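Local coordinates for deoxyribodipyrimidine photo-lyase (PDB 3UMV), which repairs UV-damaged DNA by using light and an FAD cofactor to split cyclobutane pyrimidine dimers back into single pyrimidines, at residues P39-M44 with S131-D136; D52-L57 with V201-L206; G342-A347 with C442-Q447. One frame throughout, in Å; residues are numbered along the deposited sequence. Where two conformers were deposited one is given.

Contact 1 of 3, residues P39-M44 with S131-D136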
loop_
_atom_site.group_PDB
_atom_site.type_symbol
_atom_site.label_atom_id
_atom_site.label_comp_id
_atom_site.label_asym_id
_atom_site.label_seq_id
_atom_site.Cartn_x
_atom_site.Cartn_y
_atom_site.Cartn_z
ATOM N N PRO A 39 -16.823 -19.052 17.365
ATOM C CA PRO A 39 -15.797 -18.003 17.315
ATOM C C PRO A 39 -15.929 -17.094 16.092
ATOM O O PRO A 39 -16.437 -17.505 15.047
ATOM C CB PRO A 39 -14.491 -18.796 17.225
ATOM C CG PRO A 39 -14.819 -20.126 17.910
ATOM C CD PRO A 39 -16.251 -20.398 17.546
ATOM N N VAL A 40 -15.470 -15.857 16.234
ATOM C CA VAL A 40 -15.313 -14.963 15.101
ATOM C C VAL A 40 -13.825 -14.895 14.776
ATOM O O VAL A 40 -12.995 -14.736 15.678
ATOM C CB VAL A 40 -15.824 -13.540 15.425
ATOM C CG1 VAL A 40 -15.558 -12.594 14.242
ATOM C CG2 VAL A 40 -17.316 -13.583 15.807
ATOM N N VAL A 41 -13.485 -15.040 13.496
ATOM C CA VAL A 41 -12.089 -14.989 13.072
ATOM C C VAL A 41 -11.882 -13.813 12.133
ATOM O O VAL A 41 -12.596 -13.695 11.138
ATOM C CB VAL A 41 -11.681 -16.260 12.315
ATOM C CG1 VAL A 41 -10.230 -16.155 11.820
ATOM C CG2 VAL A 41 -11.874 -17.484 13.197
ATOM N N TYR A 42 -10.921 -12.946 12.462
ATOM C CA TYR A 42 -10.511 -11.874 11.568
ATOM C C TYR A 42 -9.274 -12.337 10.803
ATOM O O TYR A 42 -8.210 -12.563 11.388
ATOM C CB TYR A 42 -10.236 -10.570 12.342
ATOM C CG TYR A 42 -9.470 -9.511 11.567
ATOM C CD1 TYR A 42 -9.700 -9.297 10.209
ATOM C CD2 TYR A 42 -8.525 -8.703 12.205
ATOM C CE1 TYR A 42 -8.990 -8.336 9.495
ATOM C CE2 TYR A 42 -7.811 -7.722 11.496
ATOM C CZ TYR A 42 -8.058 -7.538 10.150
ATOM O OH TYR A 42 -7.368 -6.568 9.448
ATOM N N TRP A 43 -9.453 -12.548 9.505
ATOM C CA TRP A 43 -8.348 -12.851 8.615
ATOM C C TRP A 43 -7.679 -11.532 8.241
ATOM O O TRP A 43 -8.157 -10.800 7.381
ATOM C CB TRP A 43 -8.858 -13.607 7.376
ATOM C CG TRP A 43 -7.811 -13.823 6.306
ATOM C CD1 TRP A 43 -6.457 -13.661 6.431
ATOM C CD2 TRP A 43 -8.040 -14.212 4.939
ATOM N NE1 TRP A 43 -5.837 -13.943 5.245
ATOM C CE2 TRP A 43 -6.782 -14.279 4.309
ATOM C CE3 TRP A 43 -9.187 -14.513 4.189
ATOM C CZ2 TRP A 43 -6.632 -14.630 2.953
ATOM C CZ3 TRP A 43 -9.035 -14.870 2.839
ATOM C CH2 TRP A 43 -7.770 -14.923 2.243
ATOM N N MET A 44 -6.597 -11.219 8.949
ATOM C CA MET A 44 -5.814 -10.016 8.712
ATOM C C MET A 44 -4.931 -10.205 7.488
ATOM O O MET A 44 -4.209 -11.193 7.400
ATOM C CB MET A 44 -4.929 -9.772 9.932
ATOM C CG MET A 44 -4.033 -8.539 9.833
ATOM S SD MET A 44 -2.961 -8.442 11.281
ATOM C CE MET A 44 -4.046 -7.708 12.505
ATOM N N SER A 131 -18.321 -19.056 13.498
ATOM C CA SER A 131 -19.603 -18.574 13.005
ATOM C C SER A 131 -19.377 -17.593 11.867
ATOM O O SER A 131 -20.103 -17.597 10.877
ATOM C CB SER A 131 -20.364 -17.880 14.127
ATOM O OG SER A 131 -19.615 -16.784 14.621
ATOM N N THR A 132 -18.365 -16.745 12.016
ATOM C CA THR A 132 -18.093 -15.719 11.018
ATOM C C THR A 132 -16.607 -15.556 10.720
ATOM O O THR A 132 -15.782 -15.559 11.627
ATOM C CB THR A 132 -18.670 -14.354 11.452
ATOM O OG1 THR A 132 -20.047 -14.515 11.821
ATOM C CG2 THR A 132 -18.571 -13.334 10.313
ATOM N N LEU A 133 -16.285 -15.415 9.438
ATOM C CA LEU A 133 -14.960 -14.993 9.008
ATOM C C LEU A 133 -15.054 -13.549 8.532
ATOM O O LEU A 133 -15.901 -13.227 7.706
ATOM C CB LEU A 133 -14.473 -15.879 7.856
ATOM C CG LEU A 133 -13.185 -15.452 7.139
ATOM C CD1 LEU A 133 -11.983 -15.637 8.035
ATOM C CD2 LEU A 133 -13.011 -16.246 5.848
ATOM N N VAL A 134 -14.194 -12.681 9.055
ATOM C CA VAL A 134 -14.144 -11.295 8.598
ATOM C C VAL A 134 -12.836 -11.062 7.865
ATOM O O VAL A 134 -11.776 -11.348 8.392
ATOM C CB VAL A 134 -14.225 -10.304 9.772
ATOM C CG1 VAL A 134 -14.148 -8.855 9.249
ATOM C CG2 VAL A 134 -15.499 -10.557 10.585
ATOM N N ALA A 135 -12.900 -10.543 6.645
ATOM C CA ALA A 135 -11.662 -10.204 5.937
ATOM C C ALA A 135 -11.547 -8.698 5.754
ATOM O O ALA A 135 -12.558 -8.003 5.769
ATOM C CB ALA A 135 -11.597 -10.912 4.587
ATOM N N ASP A 136 -10.324 -8.198 5.599
ATOM C CA ASP A 136 -10.119 -6.813 5.197
ATOM C C ASP A 136 -10.065 -6.713 3.666
ATOM O O ASP A 136 -10.319 -7.699 2.962
ATOM C CB ASP A 136 -8.923 -6.125 5.925
ATOM C CG ASP A 136 -7.597 -6.913 5.815
ATOM O OD1 ASP A 136 -6.811 -6.917 6.799
ATOM O OD2 ASP A 136 -7.312 -7.480 4.738
HETATM O O HOH W 1 -8.174 -10.195 4.697
#
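Strands 40-44 and 132-135 lie side by side and run the same way, with an angle of 23° between their short axes. Their backbones zip together through V41 N to T132 O, V134 N to V41 O (2.8 Å) and W43 N to V134 O. Before the strands, S131 N donates to P39 O, while S131 OG finds its main partner in G38.

On the face with V40, Y42, T132 and V134, CG1 of V40 is anti to its backbone N and meets CG2 of V134 diagonally at 4.2 Å. Y42 also holds its ring anti to the backbone N (chi1 165°). V134 O sits at the ring edge, 3.4 Å from Y42 CD1. The ring points its hydroxyl at D136, whose CG takes the crowded position between backbone N and carbonyl carbon. Y42 OH donates to the anti lone pair of D136 OD1 over 2.7 Å, and ring and carboxylate planes stand 81° apart. Y42 OH is also hydrogen-bonded to N53 ND2. D136 OD1 also accepts from the backbone N of L45 and D47, so the carboxylate is firmly held. Its OD2 accepts from R46 N and from a water that also bridges W43 O and D136 N.

On the other face, L133 CD1 packs against W43 CB at 3.8 Å and also approaches V41 CG1.

The pair belongs to the parallel part of the sheet in the photolyase alpha/beta domain. Helix 54-66 covers the Y42 face, and helix 141-157 packs on W43 and L133. Strand 70-75 bonds to the other edge of strand 40-44, and strand 162-166 lies beyond strand 132-135.

Contact 2 of 3, residues D52-L57 with V201-L206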
loop_
_atom_site.group_PDB
_atom_site.type_symbol
_atom_site.label_atom_id
_atom_site.label_comp_id
_atom_site.label_asym_id
_atom_site.label_seq_id
_atom_site.Cartn_x
_atom_site.Cartn_y
_atom_site.Cartn_z
ATOM N N ASP A 52 -7.115 1.204 15.489
ATOM C CA ASP A 52 -7.692 1.923 14.347
ATOM C C ASP A 52 -7.968 1.001 13.146
ATOM O O ASP A 52 -7.723 1.370 11.988
ATOM C CB ASP A 52 -6.738 3.034 13.904
ATOM C CG ASP A 52 -6.436 4.020 15.014
ATOM O OD1 ASP A 52 -5.307 4.558 15.045
ATOM O OD2 ASP A 52 -7.330 4.256 15.856
ATOM N N ASN A 53 -8.519 -0.174 13.422
ATOM C CA ASN A 53 -8.715 -1.177 12.388
ATOM C C ASN A 53 -10.195 -1.573 12.313
ATOM O O ASN A 53 -10.680 -2.322 13.149
ATOM C CB ASN A 53 -7.820 -2.387 12.686
ATOM C CG ASN A 53 -7.914 -3.458 11.615
ATOM O OD1 ASN A 53 -8.953 -3.622 10.987
ATOM N ND2 ASN A 53 -6.824 -4.187 11.404
ATOM N N TRP A 54 -10.913 -1.065 11.313
ATOM C CA TRP A 54 -12.358 -1.316 11.248
ATOM C C TRP A 54 -12.715 -2.783 11.089
ATOM O O TRP A 54 -13.783 -3.197 11.520
ATOM C CB TRP A 54 -13.049 -0.504 10.150
ATOM C CG TRP A 54 -13.110 0.978 10.416
ATOM C CD1 TRP A 54 -12.554 1.969 9.654
ATOM C CD2 TRP A 54 -13.762 1.632 11.512
ATOM N NE1 TRP A 54 -12.819 3.199 10.209
ATOM C CE2 TRP A 54 -13.540 3.021 11.360
ATOM C CE3 TRP A 54 -14.485 1.180 12.621
ATOM C CZ2 TRP A 54 -14.049 3.966 12.261
ATOM C CZ3 TRP A 54 -14.982 2.122 13.528
ATOM C CH2 TRP A 54 -14.762 3.497 13.330
ATOM N N ALA A 55 -11.833 -3.565 10.472
ATOM C CA ALA A 55 -12.141 -4.968 10.245
ATOM C C ALA A 55 -12.091 -5.705 11.579
ATOM O O ALA A 55 -12.978 -6.488 11.894
ATOM C CB ALA A 55 -11.177 -5.577 9.244
ATOM N N LEU A 56 -11.066 -5.418 12.379
ATOM C CA LEU A 56 -10.948 -6.010 13.703
ATOM C C LEU A 56 -12.106 -5.559 14.620
ATOM O O LEU A 56 -12.705 -6.373 15.320
ATOM C CB LEU A 56 -9.593 -5.655 14.324
ATOM C CG LEU A 56 -9.399 -6.146 15.761
ATOM C CD1 LEU A 56 -9.541 -7.659 15.806
ATOM C CD2 LEU A 56 -8.044 -5.698 16.319
ATOM N N LEU A 57 -12.420 -4.264 14.596
ATOM C CA LEU A 57 -13.535 -3.709 15.375
ATOM C C LEU A 57 -14.848 -4.400 15.019
ATOM O O LEU A 57 -15.641 -4.737 15.899
ATOM C CB LEU A 57 -13.653 -2.198 15.145
ATOM C CG LEU A 57 -12.618 -1.331 15.864
ATOM C CD1 LEU A 57 -12.594 0.084 15.300
ATOM C CD2 LEU A 57 -12.915 -1.311 17.349
ATOM N N VAL A 201 -14.004 10.039 11.028
ATOM C CA VAL A 201 -14.474 10.065 12.405
ATOM C C VAL A 201 -13.519 9.259 13.274
ATOM O O VAL A 201 -12.688 8.504 12.769
ATOM C CB VAL A 201 -15.894 9.462 12.513
ATOM C CG1 VAL A 201 -16.834 10.185 11.582
ATOM C CG2 VAL A 201 -15.881 7.978 12.181
ATOM N N GLU A 202 -13.628 9.417 14.584
ATOM C CA GLU A 202 -12.738 8.708 15.490
ATOM C C GLU A 202 -13.064 7.225 15.538
ATOM O O GLU A 202 -14.167 6.804 15.172
ATOM C CB GLU A 202 -12.803 9.316 16.903
ATOM C CG GLU A 202 -11.642 10.291 17.211
ATOM C CD GLU A 202 -10.264 9.619 17.198
ATOM O OE1 GLU A 202 -9.240 10.343 17.291
ATOM O OE2 GLU A 202 -10.201 8.367 17.099
ATOM N N PHE A 203 -12.098 6.448 16.011
ATOM C CA PHE A 203 -12.257 5.012 16.217
ATOM C C PHE A 203 -12.610 4.716 17.673
ATOM O O PHE A 203 -11.969 5.237 18.585
ATOM C CB PHE A 203 -10.935 4.300 15.942
ATOM C CG PHE A 203 -10.546 4.231 14.487
ATOM C CD1 PHE A 203 -9.828 5.258 13.889
ATOM C CD2 PHE A 203 -10.874 3.114 13.729
ATOM C CE1 PHE A 203 -9.450 5.174 12.549
ATOM C CE2 PHE A 203 -10.513 3.025 12.395
ATOM C CZ PHE A 203 -9.792 4.053 11.798
ATOM N N PRO A 204 -13.603 3.845 17.903
ATOM C CA PRO A 204 -13.857 3.423 19.283
ATOM C C PRO A 204 -12.823 2.379 19.694
ATOM O O PRO A 204 -12.060 1.906 18.848
ATOM C CB PRO A 204 -15.242 2.782 19.197
ATOM C CG PRO A 204 -15.310 2.234 17.808
ATOM C CD PRO A 204 -14.487 3.171 16.936
ATOM N N GLU A 205 -12.795 2.033 20.976
ATOM C CA GLU A 205 -11.952 0.948 21.459
ATOM C C GLU A 205 -12.630 -0.382 21.157
ATOM O O GLU A 205 -13.855 -0.444 20.999
ATOM C CB GLU A 205 -11.717 1.072 22.970
ATOM C CG GLU A 205 -10.876 2.266 23.389
ATOM C CD GLU A 205 -9.428 2.145 22.955
ATOM O OE1 GLU A 205 -8.748 3.191 22.859
ATOM O OE2 GLU A 205 -8.966 1.008 22.716
ATOM N N LEU A 206 -11.832 -1.442 21.086
ATOM C CA LEU A 206 -12.364 -2.788 20.901
ATOM C C LEU A 206 -13.349 -3.146 22.001
ATOM O O LEU A 206 -13.029 -3.029 23.186
ATOM C CB LEU A 206 -11.239 -3.825 20.889
ATOM C CG LEU A 206 -11.093 -4.631 19.596
ATOM C CD1 LEU A 206 -10.781 -3.705 18.447
ATOM C CD2 LEU A 206 -10.010 -5.689 19.737
#
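The F203 ring is sandwiched between D52, just before helix 54-66, and W54 in its first turn. F203 CG is anti to its carbonyl carbon (chi1 -72°), which sends the ring toward D52 and W54. One face makes an offset stack with the five-membered ring of W54, whose CG is likewise anti to the carbonyl carbon, with centroids 4.4 Å apart and planes at 27°. D52 CB sits almost squarely over the opposite face, in a CH-pi contact 3.7 Å from the F203 centroid. L57 CD1 meets the ring edge near its plane, 3.8 Å from F203 CD2. Beyond the stack, P204 CD packs 3.6 Å from W54 CZ3. L206 has an unusual chi1 of -119°, off the staggered positions. Its CD1 presses on L57 CD2 at 3.4 Å, a tight fit, and also reaches L56 CG. N53 caps the helix: its OD1 accepts from L56 N at 3.1 Å, and weakly from A55 N, while its ND2 donates to R49 O.

The loop is thus held to the helix by apolar and aromatic packing. D52 and E202 both form salt bridges to R297, which probably offsets their mutual repulsion. W54 NE1 donates to Q296, so the buried indole nitrogen is satisfied.

Contact 3 of 3, residues G342-A347 with C442-Q447. With EDO (1,2-ethanediol), chain D.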
loop_
_atom_site.group_PDB
_atom_site.type_symbol
_atom_site.label_atom_id
_atom_site.label_comp_id
_atom_site.label_asym_id
_atom_site.label_seq_id
_atom_site.Cartn_x
_atom_site.Cartn_y
_atom_site.Cartn_z
ATOM N N GLY A 342 -5.519 -0.876 -19.520
ATOM C CA GLY A 342 -6.220 -0.251 -18.419
ATOM C C GLY A 342 -6.204 1.269 -18.479
ATOM O O GLY A 342 -6.935 1.928 -17.728
ATOM N N ALA A 343 -5.371 1.838 -19.349
ATOM C CA ALA A 343 -5.368 3.297 -19.536
ATOM C C ALA A 343 -6.615 3.799 -20.280
ATOM O O ALA A 343 -7.340 3.030 -20.909
ATOM C CB ALA A 343 -4.088 3.776 -20.246
ATOM N N TRP A 344 -6.861 5.104 -20.199
ATOM C CA TRP A 344 -7.997 5.710 -20.887
ATOM C C TRP A 344 -7.775 5.719 -22.405
ATOM O O TRP A 344 -6.634 5.728 -22.859
ATOM C CB TRP A 344 -8.246 7.126 -20.354
ATOM C CG TRP A 344 -9.482 7.260 -19.484
ATOM C CD1 TRP A 344 -10.654 7.875 -19.822
ATOM C CD2 TRP A 344 -9.656 6.781 -18.142
ATOM N NE1 TRP A 344 -11.544 7.803 -18.778
ATOM C CE2 TRP A 344 -10.955 7.139 -17.736
ATOM C CE3 TRP A 344 -8.836 6.097 -17.244
ATOM C CZ2 TRP A 344 -11.456 6.830 -16.470
ATOM C CZ3 TRP A 344 -9.337 5.781 -15.990
ATOM C CH2 TRP A 344 -10.633 6.148 -15.614
ATOM N N GLU A 345 -8.854 5.725 -23.188
ATOM C CA GLU A 345 -8.730 5.636 -24.652
ATOM C C GLU A 345 -7.855 6.731 -25.280
ATOM O O GLU A 345 -7.083 6.456 -26.200
ATOM C CB GLU A 345 -10.113 5.600 -25.320
ATOM C CG GLU A 345 -10.059 5.194 -26.770
ATOM C CD GLU A 345 -11.420 5.224 -27.439
ATOM O OE1 GLU A 345 -11.536 4.705 -28.568
ATOM O OE2 GLU A 345 -12.369 5.771 -26.845
ATOM N N TRP A 346 -7.939 7.959 -24.776
ATOM C CA TRP A 346 -7.161 9.043 -25.363
ATOM C C TRP A 346 -5.675 8.726 -25.251
ATOM O O TRP A 346 -4.905 9.016 -26.156
ATOM C CB TRP A 346 -7.465 10.380 -24.686
ATOM C CG TRP A 346 -6.860 10.542 -23.313
ATOM C CD1 TRP A 346 -7.451 10.253 -22.123
ATOM C CD2 TRP A 346 -5.548 11.044 -22.999
ATOM N NE1 TRP A 346 -6.592 10.534 -21.084
ATOM C CE2 TRP A 346 -5.419 11.016 -21.596
ATOM C CE3 TRP A 346 -4.470 11.501 -23.769
ATOM C CZ2 TRP A 346 -4.267 11.434 -20.944
ATOM C CZ3 TRP A 346 -3.318 11.917 -23.118
ATOM C CH2 TRP A 346 -3.230 11.875 -21.713
ATOM N N ALA A 347 -5.292 8.145 -24.115
ATOM C CA ALA A 347 -3.889 7.866 -23.816
ATOM C C ALA A 347 -3.405 6.669 -24.622
ATOM O O ALA A 347 -2.293 6.662 -25.167
ATOM C CB ALA A 347 -3.700 7.627 -22.340
ATOM N N CYS A 442 1.245 6.236 -18.940
ATOM C CA CYS A 442 -0.016 6.121 -19.685
ATOM C C CYS A 442 -0.989 7.261 -19.393
ATOM O O CYS A 442 -2.148 7.200 -19.786
ATOM C CB CYS A 442 -0.712 4.793 -19.383
ATOM S SG CYS A 442 0.289 3.396 -19.767
ATOM N N GLY A 443 -0.505 8.289 -18.706
ATOM C CA GLY A 443 -1.289 9.468 -18.392
ATOM C C GLY A 443 -2.535 9.226 -17.551
ATOM O O GLY A 443 -3.463 10.019 -17.576
ATOM N N LEU A 444 -2.559 8.123 -16.806
ATOM C CA LEU A 444 -3.714 7.798 -15.974
ATOM C C LEU A 444 -3.939 8.923 -14.970
ATOM O O LEU A 444 -2.992 9.405 -14.359
ATOM C CB LEU A 444 -3.480 6.472 -15.238
ATOM C CG LEU A 444 -4.622 5.985 -14.330
ATOM C CD1 LEU A 444 -5.896 5.788 -15.134
ATOM C CD2 LEU A 444 -4.263 4.713 -13.566
ATOM N N HIS A 445 -5.195 9.347 -14.834
ATOM C CA HIS A 445 -5.590 10.412 -13.894
ATOM C C HIS A 445 -4.992 11.778 -14.237
ATOM O O HIS A 445 -5.088 12.715 -13.439
ATOM C CB HIS A 445 -5.229 10.069 -12.449
ATOM C CG HIS A 445 -5.754 8.753 -11.972
ATOM N ND1 HIS A 445 -7.009 8.275 -12.289
ATOM C CD2 HIS A 445 -5.186 7.817 -11.168
ATOM C CE1 HIS A 445 -7.190 7.100 -11.708
ATOM N NE2 HIS A 445 -6.099 6.802 -11.023
ATOM N N ASP A 446 -4.346 11.875 -15.400
ATOM C CA ASP A 446 -3.778 13.133 -15.884
ATOM C C ASP A 446 -4.544 13.646 -17.092
ATOM O O ASP A 446 -5.318 12.905 -17.717
ATOM C CB ASP A 446 -2.332 12.892 -16.308
ATOM C CG ASP A 446 -1.484 14.151 -16.288
ATOM O OD1 ASP A 446 -0.262 14.013 -16.491
ATOM O OD2 ASP A 446 -2.015 15.267 -16.066
ATOM N N GLN A 447 -4.298 14.906 -17.449
ATOM C CA GLN A 447 -4.764 15.461 -18.724
ATOM C C GLN A 447 -3.724 15.191 -19.823
ATOM O O GLN A 447 -2.607 14.762 -19.534
ATOM C CB GLN A 447 -4.946 16.966 -18.602
ATOM C CG GLN A 447 -3.674 17.696 -18.247
ATOM C CD GLN A 447 -3.819 19.198 -18.444
ATOM O OE1 GLN A 447 -4.148 19.921 -17.512
ATOM N NE2 GLN A 447 -3.586 19.663 -19.661
HETATM C C1 EDO D . -6.590 16.209 -15.308
HETATM O O1 EDO D . -6.159 17.504 -15.138
HETATM C C2 EDO D . -6.416 15.264 -14.334
HETATM O O2 EDO D . -5.538 15.458 -13.287
HETATM O O HOH W 2 -5.001 7.012 -19.085
HETATM O O HOH W 3 -6.150 9.586 -18.437
#
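A343 is the first residue of 342-347 to touch the other segment. Its CB meets C442 CB at 3.6 Å, while its carbonyl oxygen accepts from R348.

W344 follows at the N-cap of helix 345-353. Its backbone N donates to a water, which in turn donates to C442 O, so the two backbones are bridged. The indole has an unusual chi1 of -108°, off the staggered positions. From there its six-membered ring crosses the L444 side chain obliquely, with CZ3 3.5 Å from L444 CD1. Y183 packs against W344 edge-to-face.

The facing segment leaves helix 431-442 at G443, where phi turns positive (61°). A type II beta turn then runs from G443 to D446, closed by D446 N to G443 O at 3.0 Å. The turn belongs to the helical, FAD-binding part of the photolyase fold, and the L444 side chain lies about 10 Å from the flavin cofactor. On the turn, H445 O accepts from a bound 1,2-ethanediol.

W346 puts its ring in the crowded position between backbone N and carbonyl carbon (chi1 75°). CZ2 of W346 then lies 3.7 Å from both G443 O and D446 O, and CH2 reaches Q447 O. NE1 donates to a second water at 2.8 Å, which donates to G443 O. A CB on G443 would come very close to W346 CH2. An alanine in place of W346 would remove the indole and its NE1, and would probably cost the packing on the turn and the water bridge to G443.

A347 turns its CB over the centre of the W346 ring. The same CB is tight against C442 O, only 3.0 Å away.

In the fold
From the N terminus, strand 40-44 follows the edge strand 26-28 into the sheet, and contact 1 closes its loop when the chain returns at 131-136. Contact 2 opens inside that loop, at 52-57, and closes beyond it at 201-206, so the two cross. They also touch: strand 40-44 leads into helix 54-66, and Y42 and V134 pack against A55. Together they tie the sheet, the start of that helix and the later loop into one alpha/beta unit. Contact 3 comes in series, opening at 342-347 and closing at 442-447. Its centre is 38 Å from that of contact 1 and 36 Å from that of contact 2. It joins two parts of the helical FAD-binding region.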